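Local structure of periplasmic binding protein (Veillonella parvula, 4OVK) at residues Met27-Ile31 with Pro102-Ile106; Glu30-Ile36 with Lys54-His59; Ala35-Ile39 with Phe85-Phe90; Thr42-Tyr46 with Phe71-Ala75; Val81-Phe85 with Glu96-Leu100. The protein probably binds a solute, perhaps an iron chelate, in the periplasmic space and delivers it to an ABC importer. One frame throughout, in Å; residues are numbered along the deposited sequence.

Interaction 1: residues Met27-Ile31 with Pro102-Ile106; sequences MKKEI and PDVVI
Asp103, Ile31 and Val104 carry most of this contact, in which the turn that leaves strand 24-28 passes over the start of strand 104-108. No hydrogen bond runs directly between the segments, which bury 259 Å² in all. Met27 and Lys28 are extended, Lys29 (phi/psi -61/-42) bends the chain, and Ile31 comes back with its CA 6.0 Å from that of Asp103. Asp103 (-78/-22) precedes the extended Val104 (-161/147). The Asp103 side chain, chi1 m, turns toward the bend: its CB meets Ile31 CD1 at 3.6 Å, and its OD1 lies 3.6 Å from Lys28 NZ, a long salt bridge. Its OD2 is held by the backbone N of Asn32. Two waters close the gap. One accepts from Lys28 N (3.0 Å) and donates to Asp103 O (2.7 Å); the other donates to Asp103 OD1 (3.0 Å) and accepts weakly from Lys28 NZ (3.0 Å). Beneath these polar groups, Ile31 in the mm rotamer sets CG2 4.0 Å from Val104 CG1, while the selenomethionine Met27, chi1 p, brings CE to 4.0 Å from Val104 CG2. Ile146 of helix 133-147 touches all three. The N-terminal hairpin thus meets the first parallel sheet through an apolar floor and a hydrated polar side, the latter joining the segments by one long salt bridge and two waters.

Interaction 2: residues Glu30-Ile36 with Lys54-His59; sequences EINRIAI and KIVGIH
Backbone hydrogen bonds join these segments as neighbouring strands of a parallel sheet, the two strands of a beta-alpha-beta unit whose crossover is helix 41-49. Ile34 N donates to Lys54 O at 2.8 Å, Val56 N to Ile34 O at 2.8 Å, and Ile36 N to Gly57 O at 2.8 Å. Ile34 pairs with Ile55 (CA-CA 4.9 Å) and Ala35 with Gly57 (4.2 Å). That one-residue shift is a beta bulge: Val56 takes phi/psi -121/-5, and Gly57 N makes a second, weak bond to Ile34 O at 3.5 Å. The short strand axes approach to 4.6 Å and cross at -51°. Before the strands begin, Lys54 stretches back (chi1 m, the rest t) so that NZ donates to Ile31 O at 2.7 Å and forms a salt bridge with Glu30 OE2 at 3.6 Å; a water also links these two charged ends. Ile34 and Ile55 share one face of the sheet, and next to them Ile36 CD1 packs on Ile55 CG2 at 4.1 Å, under helix 41-49. Ala35 points to the other face, where a CB on Gly57 would sit tight against its methyl. Just before strand 34-36, Arg33 hydrogen-bonds through NH2 to Leu100 O and through NE to Lys101 O, and Val56 CG1 covers one guanidinium face, 3.7 Å from Arg33 CZ. At the far end a water donates to Ile36 O (2.8 Å) and accepts from His59 N (3.1 Å).

Interaction 3: residues Ala35-Ile39 with Phe85-Phe90; sequences AIVPI and FVDNNF
Val37 wedges its two methyls among three side chains of the loop 85-90: CG2 lies 3.8 Å from Phe85 CE2, and CG1 is 4.1 Å from Val86 CG2 and 3.7 Å from Phe90 CD1, at the edge of that ring. Its chi1 is t, and its backbone (phi/psi -78/-50) turns the chain out of strand 34-36 toward Pro38. The nearest CA pair is Val37 with Val86, 6.7 Å apart. Phe85, chi1 p, points its ring back at the strand, so that CZ stands 4.0 Å from Ala35 CB and 3.7 Å from Ile36 O, the latter near the ring plane. Beyond Val86 a type I turn from Asp87 to Phe90 reverses the loop, with Phe90 N bonded to Asp87 O at 3.0 Å. Phe90 itself has positive phi (68/19) and chi1 m, which carries its ring over to Ile39, where CZ meets Ile39 CD1 at 4.0 Å. Trp108, edge-to-face, and His59 also meet the Phe90 ring. The contact packs the loop before helix 94-100 on the C-terminal end of strand 34-36, a central strand of the parallel sheet. With 320 Å² buried and no hydrogen bond between the segments, the loop is held against the strand here by apolar packing.

Interaction 4: residues Thr42-Tyr46 with Phe71-Ala75; sequences TSIVY and FKTLA
Thr42 opens the contact from helix 41-49, with CG2 3.9 Å from Phe71 CE2, near the plane of that ring. Next along the helix, Ser43 sets its CA 3.7 Å from the same CE2; its OG, with chi1 p, bonds back to Pro40 O. One turn past Thr42, Tyr46 (chi1 t, chi2 85°) points at the short helix 71-74 and has the most surface covered of the residues on helix 41-49. Phe71, with chi1 t and chi2 0°, drives the edge of its ring into the Tyr46 face: CE1 is 3.7 Å from Tyr46 CG, the centroids are 5.3 Å apart and the planes meet at 60°, an edge-to-face stack. Farther out, Tyr46 OH lies 3.5 Å from Leu74 CB, and Tyr46 CE1 lies 4.1 Å from Ala75 CB, where the helix ends. The nearest CA pairs are Ser43-Phe71 (7.7 Å) and Tyr46-Ala75 (8.5 Å). Helix 71-74 thus packs on the crossover helix 41-49, which contacts strand 34-36 and helix 133-147, while Tyr318 of helix 306-318 meets both Tyr46 and Leu74.

Interaction 5: residues Val81-Phe85 with Glu96-Leu100; sequences VNSSF and EVAKL
An Asx turn in the loop 81-85 presents a single amide group to both its own backbone and the facing helix. Asn82 OD1 accepts from Ser84 N at 2.9 Å and, weakly, from Phe85 N at 3.2 Å, while Asn82 ND2 makes a weak bond to Glu96 OE2 at 3.2 Å. Chi1 t and chi2 -70° give Asn82 this double aim. Ser84 OG, chi1 p, sits 3.2 Å from Glu96 CD. On the helical side, Glu96, Val97 and Leu100 form the face toward the loop, one turn separating Glu96 from Leu100, with Leu100 N bonded to Glu96 O at 2.9 Å. CA atoms come closest at Phe85-Glu96 (5.6 Å), and Asn82-Leu100 stand 8.4 Å apart. Apolar packing lies inward: Phe85, chi1 p, places CD2 3.5 Å from Val97 CG2, its CB 4.3 Å from Leu100 CD1, and the same CB 3.9 Å from Glu96 CG. Leu100 CD1 also touches Asn82 CG at 3.9 Å. Outside the pair, Asn82 shares a backbone hydrogen bond with Ile58, next to Gly57, and Leu100 O takes a bond from Arg33 NH2. This is an Asx-turn loop folded onto the helix that leads into strand 104-108 of an alpha/beta domain with a parallel sheet.

Overall arrangement
All five contacts belong to the N-terminal half of the chain, around the parallel sheet ordered 55-57, 34-36, 104-108, 125-128. Interaction 2 is the backbone pairing inside that sheet, and interaction 3 continues from the same strand, sharing Ala35 and Ile36 but relying on mainly apolar side chains, with no hydrogen bond across. Interaction 1 reaches the sheet through strand 104-108, joined to interaction 2 by Asp103 N to Arg33 O (2.8 Å). Interactions 2, 3 and 4 are buried, the last mainly aromatic and apolar between helices; interactions 1 and 5 are partly buried and combine polar links with packing. Phe85 links interactions 3 and 5, packing on strand and helix alike.

Interaction 1: residues Met27-Ile31 with Pro102-Ile106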
# COMPACT_ATOMS: atom_id res chain seq x y z
N MSE A 27 -20.83 3.30 19.48
CA MSE A 27 -21.05 2.05 18.74
C MSE A 27 -21.18 0.93 19.74
O MSE A 27 -20.90 1.12 20.93
CB MSE A 27 -19.91 1.82 17.74
CG MSE A 27 -18.57 1.58 18.43
SE MSE A 27 -17.10 1.44 17.13
CE MSE A 27 -17.14 3.31 16.55
N LYS A 28 -21.58 -0.24 19.27
CA LYS A 28 -21.66 -1.41 20.14
C LYS A 28 -20.27 -1.74 20.69
O LYS A 28 -19.26 -1.56 20.00
CB LYS A 28 -22.23 -2.61 19.40
CG LYS A 28 -23.69 -2.44 19.03
CD LYS A 28 -24.21 -3.57 18.15
CE LYS A 28 -25.73 -3.44 18.02
NZ LYS A 28 -26.27 -4.06 16.78
N LYS A 29 -20.23 -2.22 21.93
CA LYS A 29 -18.97 -2.61 22.56
C LYS A 29 -18.33 -3.75 21.76
O LYS A 29 -17.12 -3.75 21.53
CB LYS A 29 -19.23 -3.03 24.02
CG LYS A 29 -17.97 -3.27 24.84
CD LYS A 29 -18.18 -2.94 26.31
CE LYS A 29 -19.14 -3.91 27.00
NZ LYS A 29 -18.47 -5.17 27.43
N GLU A 30 -19.16 -4.69 21.33
CA GLU A 30 -18.75 -5.82 20.50
C GLU A 30 -19.11 -5.55 19.04
O GLU A 30 -20.28 -5.55 18.66
CB GLU A 30 -19.46 -7.08 21.01
CG GLU A 30 -19.38 -8.30 20.11
CD GLU A 30 -17.99 -8.88 19.98
OE1 GLU A 30 -17.14 -8.61 20.86
OE2 GLU A 30 -17.75 -9.62 19.00
N ILE A 31 -18.08 -5.33 18.22
CA ILE A 31 -18.25 -5.03 16.80
C ILE A 31 -18.03 -6.32 16.03
O ILE A 31 -16.99 -6.95 16.16
CB ILE A 31 -17.27 -3.94 16.34
CG1 ILE A 31 -17.61 -2.60 17.06
CG2 ILE A 31 -17.27 -3.77 14.83
CD1 ILE A 31 -18.90 -1.94 16.62
N PRO A 102 -24.20 -2.91 8.99
CA PRO A 102 -22.92 -2.97 9.67
C PRO A 102 -23.03 -2.29 11.05
O PRO A 102 -23.87 -1.40 11.26
CB PRO A 102 -22.00 -2.18 8.73
CG PRO A 102 -22.90 -1.20 8.06
CD PRO A 102 -24.26 -1.83 7.98
N ASP A 103 -22.18 -2.71 11.97
CA ASP A 103 -22.04 -2.08 13.26
C ASP A 103 -21.21 -0.81 13.17
O ASP A 103 -21.29 0.03 14.06
CB ASP A 103 -21.38 -3.03 14.25
CG ASP A 103 -22.17 -4.29 14.44
OD1 ASP A 103 -23.41 -4.21 14.53
OD2 ASP A 103 -21.55 -5.35 14.50
N VAL A 104 -20.39 -0.68 12.13
CA VAL A 104 -19.61 0.54 11.91
C VAL A 104 -19.17 0.55 10.45
O VAL A 104 -18.97 -0.50 9.84
CB VAL A 104 -18.40 0.66 12.89
CG1 VAL A 104 -17.40 -0.44 12.67
CG2 VAL A 104 -17.72 2.03 12.80
N VAL A 105 -19.08 1.76 9.91
CA VAL A 105 -18.57 2.01 8.57
C VAL A 105 -17.35 2.91 8.67
O VAL A 105 -17.37 3.95 9.34
CB VAL A 105 -19.64 2.68 7.68
CG1 VAL A 105 -19.14 2.82 6.24
CG2 VAL A 105 -20.92 1.87 7.73
N ILE A 106 -16.28 2.52 7.98
CA ILE A 106 -15.10 3.36 7.88
C ILE A 106 -15.30 4.24 6.66
O ILE A 106 -15.54 3.72 5.56
CB ILE A 106 -13.81 2.51 7.72
CG1 ILE A 106 -13.76 1.37 8.74
CG2 ILE A 106 -12.57 3.39 7.83
CD1 ILE A 106 -13.80 1.79 10.19
O HOH W 1 -22.54 -0.41 16.45
O HOH W 2 -24.85 -1.78 15.56

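Interaction 2: residues Glu30-Ile36 with Lys54-His59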
# COMPACT_ATOMS: atom_id res chain seq x y z
N GLU A 30 -19.16 -4.69 21.33
CA GLU A 30 -18.75 -5.82 20.50
C GLU A 30 -19.11 -5.55 19.04
O GLU A 30 -20.28 -5.55 18.66
CB GLU A 30 -19.46 -7.08 21.01
CG GLU A 30 -19.38 -8.30 20.11
CD GLU A 30 -17.99 -8.88 19.98
OE1 GLU A 30 -17.14 -8.61 20.86
OE2 GLU A 30 -17.75 -9.62 19.00
N ILE A 31 -18.08 -5.33 18.22
CA ILE A 31 -18.25 -5.03 16.80
C ILE A 31 -18.03 -6.32 16.03
O ILE A 31 -16.99 -6.95 16.16
CB ILE A 31 -17.27 -3.94 16.34
CG1 ILE A 31 -17.61 -2.60 17.06
CG2 ILE A 31 -17.27 -3.77 14.83
CD1 ILE A 31 -18.90 -1.94 16.62
N ASN A 32 -19.05 -6.73 15.29
CA ASN A 32 -19.00 -7.98 14.55
C ASN A 32 -19.13 -7.81 13.04
O ASN A 32 -18.83 -8.73 12.32
CB ASN A 32 -20.09 -8.92 15.07
CG ASN A 32 -19.80 -10.38 14.77
OD1 ASN A 32 -18.67 -10.88 14.97
ND2 ASN A 32 -20.84 -11.10 14.33
N ARG A 33 -19.58 -6.64 12.58
CA ARG A 33 -19.85 -6.37 11.17
C ARG A 33 -19.31 -4.99 10.80
O ARG A 33 -19.77 -3.96 11.32
CB ARG A 33 -21.35 -6.44 10.88
CG ARG A 33 -21.98 -7.80 11.10
CD ARG A 33 -23.50 -7.76 10.91
NE ARG A 33 -23.90 -7.45 9.54
CZ ARG A 33 -23.93 -8.32 8.53
NH1 ARG A 33 -23.56 -9.59 8.71
NH2 ARG A 33 -24.31 -7.92 7.31
N ILE A 34 -18.31 -4.98 9.91
CA ILE A 34 -17.67 -3.75 9.50
C ILE A 34 -17.74 -3.57 8.00
O ILE A 34 -17.47 -4.51 7.24
CB ILE A 34 -16.20 -3.72 9.93
CG1 ILE A 34 -16.11 -3.84 11.45
CG2 ILE A 34 -15.55 -2.43 9.44
CD1 ILE A 34 -14.73 -4.24 11.92
N ALA A 35 -18.11 -2.36 7.58
CA ALA A 35 -18.06 -1.99 6.17
C ALA A 35 -16.99 -0.91 5.97
O ALA A 35 -16.80 -0.04 6.82
CB ALA A 35 -19.40 -1.49 5.67
N ILE A 36 -16.30 -0.97 4.82
CA ILE A 36 -15.11 -0.17 4.61
C ILE A 36 -15.16 0.54 3.27
O ILE A 36 -15.13 -0.10 2.23
CB ILE A 36 -13.84 -1.05 4.71
CG1 ILE A 36 -13.84 -1.82 6.02
CG2 ILE A 36 -12.58 -0.20 4.58
CD1 ILE A 36 -13.17 -3.16 5.98
N LYS A 54 -15.06 -10.44 10.16
CA LYS A 54 -16.00 -9.37 10.52
C LYS A 54 -16.31 -8.39 9.40
O LYS A 54 -17.09 -7.46 9.59
CB LYS A 54 -15.49 -8.62 11.75
CG LYS A 54 -15.38 -9.49 12.99
CD LYS A 54 -15.01 -8.72 14.24
CE LYS A 54 -15.28 -9.54 15.51
NZ LYS A 54 -15.11 -8.75 16.76
N ILE A 55 -15.71 -8.60 8.22
CA ILE A 55 -15.85 -7.66 7.13
C ILE A 55 -17.11 -7.99 6.35
O ILE A 55 -17.28 -9.11 5.91
CB ILE A 55 -14.62 -7.68 6.20
CG1 ILE A 55 -13.36 -7.31 7.00
CG2 ILE A 55 -14.83 -6.73 5.03
CD1 ILE A 55 -12.07 -7.42 6.21
N VAL A 56 -18.00 -7.03 6.22
CA VAL A 56 -19.28 -7.26 5.51
C VAL A 56 -19.50 -6.35 4.30
O VAL A 56 -20.47 -6.51 3.58
CB VAL A 56 -20.50 -7.13 6.45
CG1 VAL A 56 -20.37 -8.12 7.60
CG2 VAL A 56 -20.67 -5.70 6.97
N GLY A 57 -18.61 -5.39 4.08
CA GLY A 57 -18.69 -4.56 2.90
C GLY A 57 -17.35 -3.93 2.57
O GLY A 57 -16.67 -3.40 3.46
N ILE A 58 -16.99 -3.99 1.30
CA ILE A 58 -15.76 -3.40 0.80
C ILE A 58 -15.96 -2.63 -0.50
O ILE A 58 -16.97 -2.80 -1.21
CB ILE A 58 -14.66 -4.49 0.61
CG1 ILE A 58 -14.94 -5.40 -0.60
CG2 ILE A 58 -14.53 -5.32 1.88
CD1 ILE A 58 -13.84 -6.44 -0.84
N HIS A 59 -15.02 -1.77 -0.83
CA HIS A 59 -15.08 -1.00 -2.05
C HIS A 59 -14.86 -1.95 -3.25
O HIS A 59 -14.07 -2.91 -3.17
CB HIS A 59 -14.03 0.10 -1.99
CG HIS A 59 -14.15 1.12 -3.06
ND1 HIS A 59 -13.80 0.87 -4.37
CD2 HIS A 59 -14.54 2.42 -3.01
CE1 HIS A 59 -14.00 1.96 -5.09
NE2 HIS A 59 -14.44 2.92 -4.28
O HOH W 3 -15.68 -10.97 18.63
O HOH W 4 -12.69 -1.01 1.09

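Interaction 3: residues Ala35-Ile39 with Phe85-Phe90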
# COMPACT_ATOMS: atom_id res chain seq x y z
N ALA A 35 -18.11 -2.36 7.58
CA ALA A 35 -18.06 -1.99 6.17
C ALA A 35 -16.99 -0.91 5.97
O ALA A 35 -16.80 -0.04 6.82
CB ALA A 35 -19.40 -1.49 5.67
N ILE A 36 -16.30 -0.97 4.82
CA ILE A 36 -15.11 -0.17 4.61
C ILE A 36 -15.16 0.54 3.27
O ILE A 36 -15.13 -0.10 2.23
CB ILE A 36 -13.84 -1.05 4.71
CG1 ILE A 36 -13.84 -1.82 6.02
CG2 ILE A 36 -12.58 -0.20 4.58
CD1 ILE A 36 -13.17 -3.16 5.98
N VAL A 37 -15.24 1.87 3.31
CA VAL A 37 -15.26 2.68 2.10
C VAL A 37 -13.87 2.86 1.46
O VAL A 37 -13.72 2.65 0.25
CB VAL A 37 -15.95 4.05 2.37
CG1 VAL A 37 -15.69 5.05 1.24
CG2 VAL A 37 -17.43 3.82 2.60
N PRO A 38 -12.85 3.25 2.25
CA PRO A 38 -11.52 3.50 1.64
C PRO A 38 -10.91 2.22 1.06
O PRO A 38 -11.00 1.17 1.67
CB PRO A 38 -10.68 4.01 2.81
CG PRO A 38 -11.68 4.58 3.76
CD PRO A 38 -12.88 3.70 3.65
N ILE A 39 -10.30 2.33 -0.11
CA ILE A 39 -9.88 1.13 -0.85
C ILE A 39 -8.81 0.31 -0.12
O ILE A 39 -8.97 -0.90 0.04
CB ILE A 39 -9.46 1.47 -2.29
CG1 ILE A 39 -10.66 2.02 -3.09
CG2 ILE A 39 -8.90 0.23 -2.98
CD1 ILE A 39 -10.28 2.70 -4.38
N PHE A 85 -22.02 -1.42 -2.07
CA PHE A 85 -22.62 -0.38 -1.20
C PHE A 85 -22.02 1.01 -1.40
O PHE A 85 -22.55 1.99 -0.88
CB PHE A 85 -22.52 -0.81 0.26
CG PHE A 85 -21.21 -0.51 0.90
CD1 PHE A 85 -20.12 -1.38 0.77
CD2 PHE A 85 -21.05 0.65 1.64
CE1 PHE A 85 -18.93 -1.06 1.36
CE2 PHE A 85 -19.86 0.95 2.25
CZ PHE A 85 -18.79 0.11 2.10
N VAL A 86 -20.92 1.08 -2.17
CA VAL A 86 -20.21 2.33 -2.45
C VAL A 86 -19.66 2.29 -3.88
O VAL A 86 -19.23 1.24 -4.35
CB VAL A 86 -19.07 2.56 -1.40
CG1 VAL A 86 -18.01 1.47 -1.44
CG2 VAL A 86 -18.45 3.94 -1.56
N ASP A 87 -19.68 3.43 -4.58
CA ASP A 87 -19.18 3.49 -5.97
C ASP A 87 -17.74 4.03 -6.06
O ASP A 87 -17.11 4.26 -5.04
CB ASP A 87 -20.17 4.29 -6.86
CG ASP A 87 -20.12 5.79 -6.62
OD1 ASP A 87 -19.19 6.27 -5.95
OD2 ASP A 87 -21.02 6.50 -7.13
N ASN A 88 -17.22 4.23 -7.27
CA ASN A 88 -15.82 4.68 -7.46
C ASN A 88 -15.55 6.11 -7.04
O ASN A 88 -14.40 6.48 -6.83
CB ASN A 88 -15.37 4.53 -8.92
CG ASN A 88 -14.80 3.17 -9.21
OD1 ASN A 88 -14.72 2.33 -8.31
ND2 ASN A 88 -14.40 2.93 -10.45
N ASN A 89 -16.59 6.92 -6.96
CA ASN A 89 -16.44 8.28 -6.47
C ASN A 89 -16.74 8.34 -4.97
O ASN A 89 -16.91 9.42 -4.41
CB ASN A 89 -17.31 9.21 -7.30
CG ASN A 89 -16.97 9.15 -8.78
OD1 ASN A 89 -16.49 8.12 -9.29
ND2 ASN A 89 -17.20 10.26 -9.48
N PHE A 90 -16.79 7.17 -4.34
CA PHE A 90 -16.97 7.02 -2.88
C PHE A 90 -18.36 7.46 -2.40
O PHE A 90 -18.58 7.69 -1.19
CB PHE A 90 -15.83 7.70 -2.10
CG PHE A 90 -14.47 7.15 -2.44
CD1 PHE A 90 -14.04 5.94 -1.90
CD2 PHE A 90 -13.62 7.83 -3.30
CE1 PHE A 90 -12.79 5.42 -2.21
CE2 PHE A 90 -12.37 7.31 -3.62
CZ PHE A 90 -11.96 6.11 -3.07

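Interaction 4: residues Thr42-Tyr46 with Phe71-Ala75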
# COMPACT_ATOMS: atom_id res chain seq x y z
N THR A 42 -9.49 -2.15 3.51
CA THR A 42 -10.00 -3.52 3.65
C THR A 42 -8.84 -4.42 4.07
O THR A 42 -8.94 -5.16 5.05
CB THR A 42 -10.69 -4.02 2.37
OG1 THR A 42 -11.96 -3.37 2.26
CG2 THR A 42 -10.93 -5.53 2.41
N SER A 43 -7.72 -4.31 3.37
CA SER A 43 -6.54 -5.08 3.76
C SER A 43 -6.03 -4.69 5.17
O SER A 43 -5.51 -5.52 5.91
CB SER A 43 -5.44 -4.93 2.70
OG SER A 43 -4.90 -3.63 2.67
N ILE A 44 -6.17 -3.42 5.54
CA ILE A 44 -5.71 -2.99 6.85
C ILE A 44 -6.59 -3.52 7.98
O ILE A 44 -6.09 -3.93 9.02
CB ILE A 44 -5.51 -1.45 6.93
CG1 ILE A 44 -4.48 -1.00 5.88
CG2 ILE A 44 -5.03 -1.09 8.33
CD1 ILE A 44 -4.39 0.51 5.67
N VAL A 45 -7.91 -3.52 7.79
CA VAL A 45 -8.79 -4.14 8.78
C VAL A 45 -8.46 -5.62 8.93
O VAL A 45 -8.37 -6.13 10.05
CB VAL A 45 -10.26 -3.94 8.39
CG1 VAL A 45 -11.18 -4.85 9.20
CG2 VAL A 45 -10.62 -2.46 8.56
N TYR A 46 -8.24 -6.30 7.82
CA TYR A 46 -7.83 -7.70 7.85
C TYR A 46 -6.56 -7.88 8.71
O TYR A 46 -6.48 -8.79 9.54
CB TYR A 46 -7.62 -8.26 6.43
CG TYR A 46 -7.00 -9.62 6.46
CD1 TYR A 46 -7.78 -10.75 6.61
CD2 TYR A 46 -5.63 -9.77 6.38
CE1 TYR A 46 -7.21 -12.01 6.67
CE2 TYR A 46 -5.04 -11.02 6.43
CZ TYR A 46 -5.83 -12.13 6.57
OH TYR A 46 -5.25 -13.38 6.64
N PHE A 71 -3.96 -11.81 -1.06
CA PHE A 71 -5.13 -11.58 -0.19
C PHE A 71 -6.20 -12.65 -0.44
O PHE A 71 -6.82 -13.17 0.51
CB PHE A 71 -5.69 -10.16 -0.48
CG PHE A 71 -6.52 -9.56 0.63
CD1 PHE A 71 -6.79 -10.22 1.82
CD2 PHE A 71 -7.05 -8.29 0.45
CE1 PHE A 71 -7.56 -9.63 2.80
CE2 PHE A 71 -7.81 -7.69 1.43
CZ PHE A 71 -8.08 -8.36 2.60
N LYS A 72 -6.43 -13.00 -1.70
CA LYS A 72 -7.43 -14.02 -2.05
C LYS A 72 -7.15 -15.37 -1.37
O LYS A 72 -8.06 -16.06 -0.94
CB LYS A 72 -7.53 -14.23 -3.56
CG LYS A 72 -8.68 -15.15 -3.95
CD LYS A 72 -8.95 -15.13 -5.45
CE LYS A 72 -10.03 -16.14 -5.83
NZ LYS A 72 -11.37 -15.79 -5.28
N THR A 73 -5.87 -15.73 -1.27
CA THR A 73 -5.47 -16.96 -0.59
C THR A 73 -5.61 -16.85 0.92
O THR A 73 -6.10 -17.79 1.56
CB THR A 73 -4.01 -17.29 -0.91
OG1 THR A 73 -3.88 -17.45 -2.31
CG2 THR A 73 -3.57 -18.56 -0.21
N LEU A 74 -5.21 -15.71 1.48
CA LEU A 74 -5.33 -15.48 2.91
C LEU A 74 -6.77 -15.45 3.39
O LEU A 74 -7.05 -15.88 4.50
CB LEU A 74 -4.70 -14.16 3.32
CG LEU A 74 -3.24 -13.93 2.96
CD1 LEU A 74 -2.84 -12.52 3.33
CD2 LEU A 74 -2.37 -14.95 3.65
N ALA A 75 -7.67 -14.92 2.57
CA ALA A 75 -9.02 -14.61 3.00
C ALA A 75 -10.05 -15.06 1.96
O ALA A 75 -10.73 -14.23 1.35
CB ALA A 75 -9.13 -13.11 3.25

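Interaction 5: residues Val81-Phe85 with Glu96-Leu100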
# COMPACT_ATOMS: atom_id res chain seq x y z
N VAL A 81 -18.31 -11.29 -0.03
CA VAL A 81 -18.67 -10.06 0.68
C VAL A 81 -19.33 -9.07 -0.29
O VAL A 81 -19.01 -9.03 -1.48
CB VAL A 81 -17.41 -9.40 1.30
CG1 VAL A 81 -16.53 -8.78 0.21
CG2 VAL A 81 -17.76 -8.33 2.29
N ASN A 82 -20.21 -8.25 0.24
CA ASN A 82 -20.80 -7.15 -0.52
C ASN A 82 -19.75 -6.14 -0.96
O ASN A 82 -18.94 -5.70 -0.14
CB ASN A 82 -21.79 -6.42 0.37
CG ASN A 82 -22.47 -5.27 -0.34
OD1 ASN A 82 -21.87 -4.24 -0.63
ND2 ASN A 82 -23.74 -5.43 -0.60
N SER A 83 -19.74 -5.80 -2.24
CA SER A 83 -18.93 -4.68 -2.74
C SER A 83 -19.74 -3.66 -3.56
O SER A 83 -19.18 -2.93 -4.39
CB SER A 83 -17.78 -5.20 -3.58
OG SER A 83 -18.24 -5.92 -4.70
N SER A 84 -21.04 -3.63 -3.32
CA SER A 84 -21.95 -2.79 -4.08
C SER A 84 -22.40 -1.54 -3.33
O SER A 84 -23.08 -0.68 -3.90
CB SER A 84 -23.17 -3.61 -4.48
OG SER A 84 -23.91 -4.02 -3.34
N PHE A 85 -22.02 -1.42 -2.07
CA PHE A 85 -22.62 -0.38 -1.20
C PHE A 85 -22.02 1.01 -1.40
O PHE A 85 -22.55 1.99 -0.88
CB PHE A 85 -22.52 -0.81 0.26
CG PHE A 85 -21.21 -0.51 0.90
CD1 PHE A 85 -20.12 -1.38 0.77
CD2 PHE A 85 -21.05 0.65 1.64
CE1 PHE A 85 -18.93 -1.06 1.36
CE2 PHE A 85 -19.86 0.95 2.25
CZ PHE A 85 -18.79 0.11 2.10
N GLU A 96 -28.61 0.36 0.59
CA GLU A 96 -27.85 -0.89 0.66
C GLU A 96 -27.16 -1.06 2.04
O GLU A 96 -27.20 -2.15 2.62
CB GLU A 96 -26.82 -0.95 -0.49
CG GLU A 96 -26.05 -2.26 -0.61
CD GLU A 96 -26.54 -3.15 -1.74
OE1 GLU A 96 -26.83 -2.63 -2.85
OE2 GLU A 96 -26.63 -4.37 -1.53
N VAL A 97 -26.55 0.00 2.56
CA VAL A 97 -25.85 -0.06 3.86
C VAL A 97 -26.84 -0.34 4.98
O VAL A 97 -26.53 -1.08 5.92
CB VAL A 97 -25.08 1.24 4.19
CG1 VAL A 97 -24.30 1.09 5.50
CG2 VAL A 97 -24.14 1.63 3.07
N ALA A 98 -28.02 0.25 4.88
CA ALA A 98 -29.07 0.04 5.86
C ALA A 98 -29.52 -1.42 5.88
O ALA A 98 -29.80 -1.97 6.94
CB ALA A 98 -30.24 0.97 5.57
N LYS A 99 -29.59 -2.04 4.71
CA LYS A 99 -29.90 -3.47 4.59
C LYS A 99 -28.77 -4.32 5.17
O LYS A 99 -29.02 -5.27 5.91
CB LYS A 99 -30.14 -3.87 3.13
CG LYS A 99 -31.50 -3.44 2.57
CD LYS A 99 -31.71 -3.90 1.13
CE LYS A 99 -30.83 -3.14 0.15
NZ LYS A 99 -31.40 -3.10 -1.23
N LEU A 100 -27.53 -3.96 4.84
CA LEU A 100 -26.33 -4.68 5.33
C LEU A 100 -26.16 -4.66 6.86
O LEU A 100 -25.56 -5.56 7.43
CB LEU A 100 -25.05 -4.08 4.73
CG LEU A 100 -24.40 -4.66 3.49
CD1 LEU A 100 -23.11 -3.89 3.22
CD2 LEU A 100 -24.12 -6.14 3.67